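Local coordinates for protein AmbC (PDB 5O15) that probably dehydrates a polyketide intermediate and then closes it into an oxygen heterocycle, as the bifunctional dehydratase-cyclase domain of ambruticin biosynthesis, at residues 262-274 / 284-296. Sequence-based numbering, arbitrary orientation.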
loop_
_atom_site.group_PDB
_atom_site.type_symbol
_atom_site.label_atom_id
_atom_site.label_comp_id
_atom_site.label_asym_id
_atom_site.label_seq_id
_atom_site.Cartn_x
_atom_site.Cartn_y
_atom_site.Cartn_z
ATOM N N GLU A 262 -3.803 -16.470 2.804
ATOM C CA GLU A 262 -5.069 -17.189 2.817
ATOM C C GLU A 262 -5.024 -18.307 1.787
ATOM O O GLU A 262 -4.421 -18.157 0.723
ATOM C CB GLU A 262 -6.200 -16.239 2.429
ATOM C CG GLU A 262 -7.012 -15.699 3.586
ATOM C CD GLU A 262 -8.217 -14.906 3.110
ATOM O OE1 GLU A 262 -8.492 -13.827 3.679
ATOM O OE2 GLU A 262 -8.878 -15.359 2.150
ATOM N N ASP A 263 -5.614 -19.450 2.119
ATOM C CA ASP A 263 -5.739 -20.517 1.133
ATOM C C ASP A 263 -6.559 -20.015 -0.049
ATOM O O ASP A 263 -7.713 -19.608 0.115
ATOM C CB ASP A 263 -6.391 -21.748 1.760
ATOM C CG ASP A 263 -5.477 -22.450 2.754
ATOM O OD1 ASP A 263 -4.248 -22.491 2.515
ATOM O OD2 ASP A 263 -5.986 -22.961 3.774
ATOM N N ALA A 264 -5.959 -20.042 -1.239
ATOM C CA ALA A 264 -6.513 -19.371 -2.415
ATOM C C ALA A 264 -7.612 -20.233 -3.026
ATOM O O ALA A 264 -7.339 -21.244 -3.675
ATOM C CB ALA A 264 -5.407 -19.087 -3.427
ATOM N N SER A 265 -8.865 -19.828 -2.828
ATOM C CA SER A 265 -9.993 -20.474 -3.490
ATOM C C SER A 265 -10.186 -19.988 -4.926
ATOM O O SER A 265 -11.170 -20.371 -5.570
ATOM C CB SER A 265 -11.279 -20.257 -2.684
ATOM O OG SER A 265 -11.634 -18.885 -2.632
ATOM N N ASP A 266 -9.274 -19.159 -5.434
ATOM C CA ASP A 266 -9.344 -18.645 -6.797
ATOM C C ASP A 266 -7.928 -18.620 -7.349
ATOM O O ASP A 266 -7.072 -17.901 -6.829
ATOM C CB ASP A 266 -9.950 -17.237 -6.815
ATOM C CG ASP A 266 -10.205 -16.726 -8.219
ATOM O OD1 ASP A 266 -9.480 -17.141 -9.150
ATOM O OD2 ASP A 266 -11.126 -15.902 -8.393
ATOM N N GLY A 267 -7.686 -19.401 -8.403
ATOM C CA GLY A 267 -6.333 -19.606 -8.894
ATOM C C GLY A 267 -5.664 -18.358 -9.434
ATOM O O GLY A 267 -4.434 -18.313 -9.518
ATOM N N ASP A 268 -6.442 -17.350 -9.818
ATOM C CA ASP A 268 -5.882 -16.120 -10.362
ATOM C C ASP A 268 -5.653 -15.057 -9.295
ATOM O O ASP A 268 -5.241 -13.940 -9.628
ATOM C CB ASP A 268 -6.794 -15.570 -11.468
ATOM C CG ASP A 268 -7.021 -16.566 -12.591
ATOM O OD1 ASP A 268 -6.114 -17.375 -12.861
ATOM O OD2 ASP A 268 -8.105 -16.542 -13.210
ATOM N N GLN A 269 -5.874 -15.381 -8.021
ATOM C CA GLN A 269 -5.790 -14.391 -6.958
ATOM C C GLN A 269 -4.884 -14.859 -5.834
ATOM O O GLN A 269 -4.665 -16.052 -5.623
ATOM C CB GLN A 269 -7.152 -14.102 -6.350
ATOM C CG GLN A 269 -8.090 -13.426 -7.290
ATOM C CD GLN A 269 -9.332 -12.937 -6.602
ATOM O OE1 GLN A 269 -9.409 -12.868 -5.373
ATOM N NE2 GLN A 269 -10.313 -12.582 -7.393
ATOM N N LEU A 270 -4.379 -13.872 -5.113
ATOM C CA LEU A 270 -3.575 -14.029 -3.917
ATOM C C LEU A 270 -4.226 -13.173 -2.846
ATOM O O LEU A 270 -4.684 -12.063 -3.130
ATOM C CB LEU A 270 -2.153 -13.518 -4.208
ATOM C CG LEU A 270 -1.007 -13.686 -3.233
ATOM C CD1 LEU A 270 -0.802 -15.143 -2.886
ATOM C CD2 LEU A 270 0.228 -13.092 -3.890
ATOM N N ALA A 271 -4.275 -13.679 -1.616
ATOM C CA ALA A 271 -4.905 -12.949 -0.523
ATOM C C ALA A 271 -4.127 -13.218 0.753
ATOM O O ALA A 271 -3.636 -14.326 0.966
ATOM C CB ALA A 271 -6.380 -13.344 -0.335
ATOM N N ALA A 272 -4.007 -12.200 1.599
ATOM C CA ALA A 272 -3.243 -12.316 2.828
ATOM C C ALA A 272 -3.671 -11.214 3.791
ATOM O O ALA A 272 -4.216 -10.194 3.390
ATOM C CB ALA A 272 -1.750 -12.209 2.541
ATOM N N SER A 273 -3.368 -11.418 5.073
ATOM C CA SER A 273 -3.392 -10.372 6.086
ATOM C C SER A 273 -1.970 -9.884 6.317
ATOM O O SER A 273 -0.993 -10.610 6.066
ATOM C CB SER A 273 -3.975 -10.888 7.417
ATOM O OG SER A 273 -3.133 -11.897 7.976
ATOM N N ILE A 274 -1.846 -8.660 6.806
ATOM C CA ILE A 274 -0.543 -8.055 7.073
ATOM C C ILE A 274 -0.567 -7.453 8.454
ATOM O O ILE A 274 -1.464 -6.649 8.759
ATOM C CB ILE A 274 -0.180 -6.966 6.048
ATOM C CG1 ILE A 274 -0.161 -7.530 4.638
ATOM C CG2 ILE A 274 1.146 -6.292 6.407
ATOM C CD1 ILE A 274 -0.050 -6.480 3.548
ATOM N N VAL A 284 2.287 -1.398 14.909
ATOM C CA VAL A 284 2.274 -0.212 14.060
ATOM C C VAL A 284 1.041 -0.147 13.182
ATOM O O VAL A 284 0.418 0.907 13.070
ATOM C CB VAL A 284 3.556 -0.100 13.205
ATOM C CG1 VAL A 284 3.421 0.967 12.135
ATOM C CG2 VAL A 284 4.731 0.167 14.084
ATOM N N ALA A 285 0.703 -1.228 12.505
ATOM C CA ALA A 285 -0.410 -1.205 11.560
ATOM C C ALA A 285 -0.848 -2.611 11.284
ATOM O O ALA A 285 -0.068 -3.568 11.464
ATOM C CB ALA A 285 -0.068 -0.494 10.256
ATOM N N ARG A 286 -2.061 -2.747 10.771
ATOM C CA ARG A 286 -2.507 -4.042 10.311
ATOM C C ARG A 286 -3.482 -3.843 9.176
ATOM O O ARG A 286 -4.254 -2.867 9.155
ATOM C CB ARG A 286 -3.130 -4.872 11.426
ATOM C CG ARG A 286 -4.265 -4.175 12.136
ATOM C CD ARG A 286 -4.580 -4.879 13.444
ATOM N NE ARG A 286 -5.732 -4.294 14.116
ATOM C CZ ARG A 286 -5.719 -3.114 14.726
ATOM N NH1 ARG A 286 -4.601 -2.385 14.734
ATOM N NH2 ARG A 286 -6.827 -2.665 15.322
ATOM N N ALA A 287 -3.470 -4.782 8.253
ATOM C CA ALA A 287 -4.452 -4.903 7.187
ATOM C C ALA A 287 -5.114 -6.260 7.306
ATOM O O ALA A 287 -4.434 -7.297 7.199
ATOM C CB ALA A 287 -3.832 -4.739 5.803
ATOM N N GLY A 288 -6.413 -6.279 7.576
ATOM C CA GLY A 288 -7.087 -7.547 7.750
ATOM C C GLY A 288 -7.035 -8.398 6.504
ATOM O O GLY A 288 -6.852 -9.615 6.581
ATOM N N THR A 289 -7.167 -7.768 5.347
ATOM C CA THR A 289 -7.082 -8.446 4.067
ATOM C C THR A 289 -6.439 -7.531 3.037
ATOM O O THR A 289 -6.684 -6.311 2.993
ATOM C CB THR A 289 -8.467 -8.877 3.534
ATOM O OG1 THR A 289 -9.249 -9.460 4.591
ATOM C CG2 THR A 289 -8.308 -9.904 2.422
ATOM N N PHE A 290 -5.640 -8.156 2.209
ATOM C CA PHE A 290 -5.135 -7.619 0.962
ATOM C C PHE A 290 -5.481 -8.646 -0.106
ATOM O O PHE A 290 -5.296 -9.839 0.134
ATOM C CB PHE A 290 -3.538 -7.583 1.133
ATOM C CG PHE A 290 -2.794 -7.460 -0.151
ATOM C CD1 PHE A 290 -2.690 -6.249 -0.787
ATOM C CD2 PHE A 290 -2.133 -8.558 -0.709
ATOM C CE1 PHE A 290 -2.012 -6.133 -1.966
ATOM C CE2 PHE A 290 -1.461 -8.440 -1.903
ATOM C CZ PHE A 290 -1.400 -7.223 -2.528
ATOM N N ARG A 291 -5.972 -8.214 -1.273
ATOM C CA ARG A 291 -6.280 -9.135 -2.360
ATOM C C ARG A 291 -5.635 -8.645 -3.634
ATOM O O ARG A 291 -5.743 -7.457 -3.957
ATOM C CB ARG A 291 -7.777 -9.238 -2.590
ATOM C CG ARG A 291 -8.517 -9.697 -1.397
ATOM C CD ARG A 291 -9.861 -10.234 -1.805
ATOM N NE ARG A 291 -10.708 -10.437 -0.644
ATOM C CZ ARG A 291 -10.683 -11.518 0.130
ATOM N NH1 ARG A 291 -9.849 -12.519 -0.129
ATOM N NH2 ARG A 291 -11.501 -11.597 1.169
ATOM N N ALA A 292 -5.003 -9.565 -4.361
ATOM C CA ALA A 292 -4.354 -9.248 -5.617
ATOM C C ALA A 292 -4.781 -10.244 -6.678
ATOM O O ALA A 292 -5.159 -11.375 -6.371
ATOM C CB ALA A 292 -2.831 -9.320 -5.470
ATOM N N ARG A 293 -4.713 -9.804 -7.927
ATOM C CA ARG A 293 -5.029 -10.625 -9.082
ATOM C C ARG A 293 -3.885 -10.554 -10.078
ATOM O O ARG A 293 -3.365 -9.471 -10.339
ATOM C CB ARG A 293 -6.301 -10.087 -9.755
ATOM C CG ARG A 293 -6.749 -10.830 -10.969
ATOM C CD ARG A 293 -8.036 -10.243 -11.545
ATOM N NE ARG A 293 -9.176 -10.373 -10.640
ATOM C CZ ARG A 293 -9.765 -9.371 -9.988
ATOM N NH1 ARG A 293 -9.332 -8.121 -10.115
ATOM N NH2 ARG A 293 -10.811 -9.621 -9.211
ATOM N N TRP A 294 -3.526 -11.702 -10.645
ATOM C CA TRP A 294 -2.473 -11.744 -11.653
ATOM C C TRP A 294 -2.831 -10.891 -12.860
ATOM O O TRP A 294 -3.963 -10.940 -13.352
ATOM C CB TRP A 294 -2.229 -13.187 -12.085
ATOM C CG TRP A 294 -1.464 -13.983 -11.070
ATOM C CD1 TRP A 294 -1.960 -14.624 -9.968
ATOM C CD2 TRP A 294 -0.060 -14.199 -11.058
ATOM N NE1 TRP A 294 -0.940 -15.249 -9.284
ATOM C CE2 TRP A 294 0.235 -14.994 -9.938
ATOM C CE3 TRP A 294 0.982 -13.808 -11.899
ATOM C CZ2 TRP A 294 1.515 -15.405 -9.641
ATOM C CZ3 TRP A 294 2.267 -14.221 -11.599
ATOM C CH2 TRP A 294 2.520 -15.004 -10.474
ATOM N N ALA A 295 -1.864 -10.098 -13.325
ATOM C CA ALA A 295 -2.058 -9.193 -14.452
ATOM C C ALA A 295 -0.868 -9.310 -15.400
ATOM O O ALA A 295 0.284 -9.454 -14.966
ATOM C CB ALA A 295 -2.125 -7.741 -13.979
ATOM N N THR A 296 -1.144 -9.225 -16.693
ATOM C CA THR A 296 -0.075 -9.216 -17.686
ATOM C C THR A 296 0.448 -7.797 -17.901
ATOM O O THR A 296 -0.187 -6.805 -17.515
ATOM C CB THR A 296 -0.597 -9.704 -19.032
ATOM O OG1 THR A 296 -1.532 -8.741 -19.524
ATOM C CG2 THR A 296 -1.250 -11.063 -18.926
HETATM O O HOH W 1 -6.860 -12.443 5.408
HETATM O O HOH W 2 -9.685 -13.188 -10.709
#
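The guanidinium of Arg-291 reaches across to 262-274, where its NH1 lies 3.6 Å from Ala-271 CB and Glu-262 OE2 approaches at the edge. One face carries the methyl CG2 of Thr-289, 3.7 Å above the plane. The salt bridge is long, 3.8 Å from OE2 to NH1, with carboxylate and guanidinium planes 76° apart; water 1 joins Glu-262 OE1 to Gly-288 O. Arg-291 gets there with CG anti to its carbonyl carbon (chi1 -59°) and the chain extended to NE, and small Ala-271 offers just a methyl, against which NH1 rests.

Further along, the Gln-269 amide and Arg-293 guanidinium lie side by side, their planes nearly perpendicular. Their nearest atoms, Gln-269 NE2 and Arg-293 NH2, 3.5 Å apart, are both donors; water 2 accepts from Arg-293 NE in the guanidinium plane, at 2.9 Å, and weakly from Gln-269 NE2. Trp-294 turns its indole edge to the turn: CD1 is 3.4 Å from Asp-268 O, which also accepts the backbone N-H of Trp-294. An Asx turn from Asp-266 OD1 to Asp-268 N shapes this end.

The two strands pair antiparallel, Leu-270 with Ala-292 and Ala-272 with Phe-290 each joined by two hydrogen bonds. A beta bulge then shifts the register, and Ile-274 pairs with Ala-287, their CB atoms 4.3 Å apart. Gln-269, Arg-291 and Arg-293, with Ala-271 among them, share one face; the opposite face is apolar.

There Leu-270, Ile-274 and Phe-290 pack on helix 211-225, the hot-dog helix wrapped by its sheet in one half of the double hotdog fold. Phe-290 also meets Trp-242 edge-to-face, and Arg-233 forms a salt bridge with Asp-268 and a cation-pi contact with Trp-294. Strand 254-261 flanks this hairpin beside 269-277, and strand 236-247 beside 283-295.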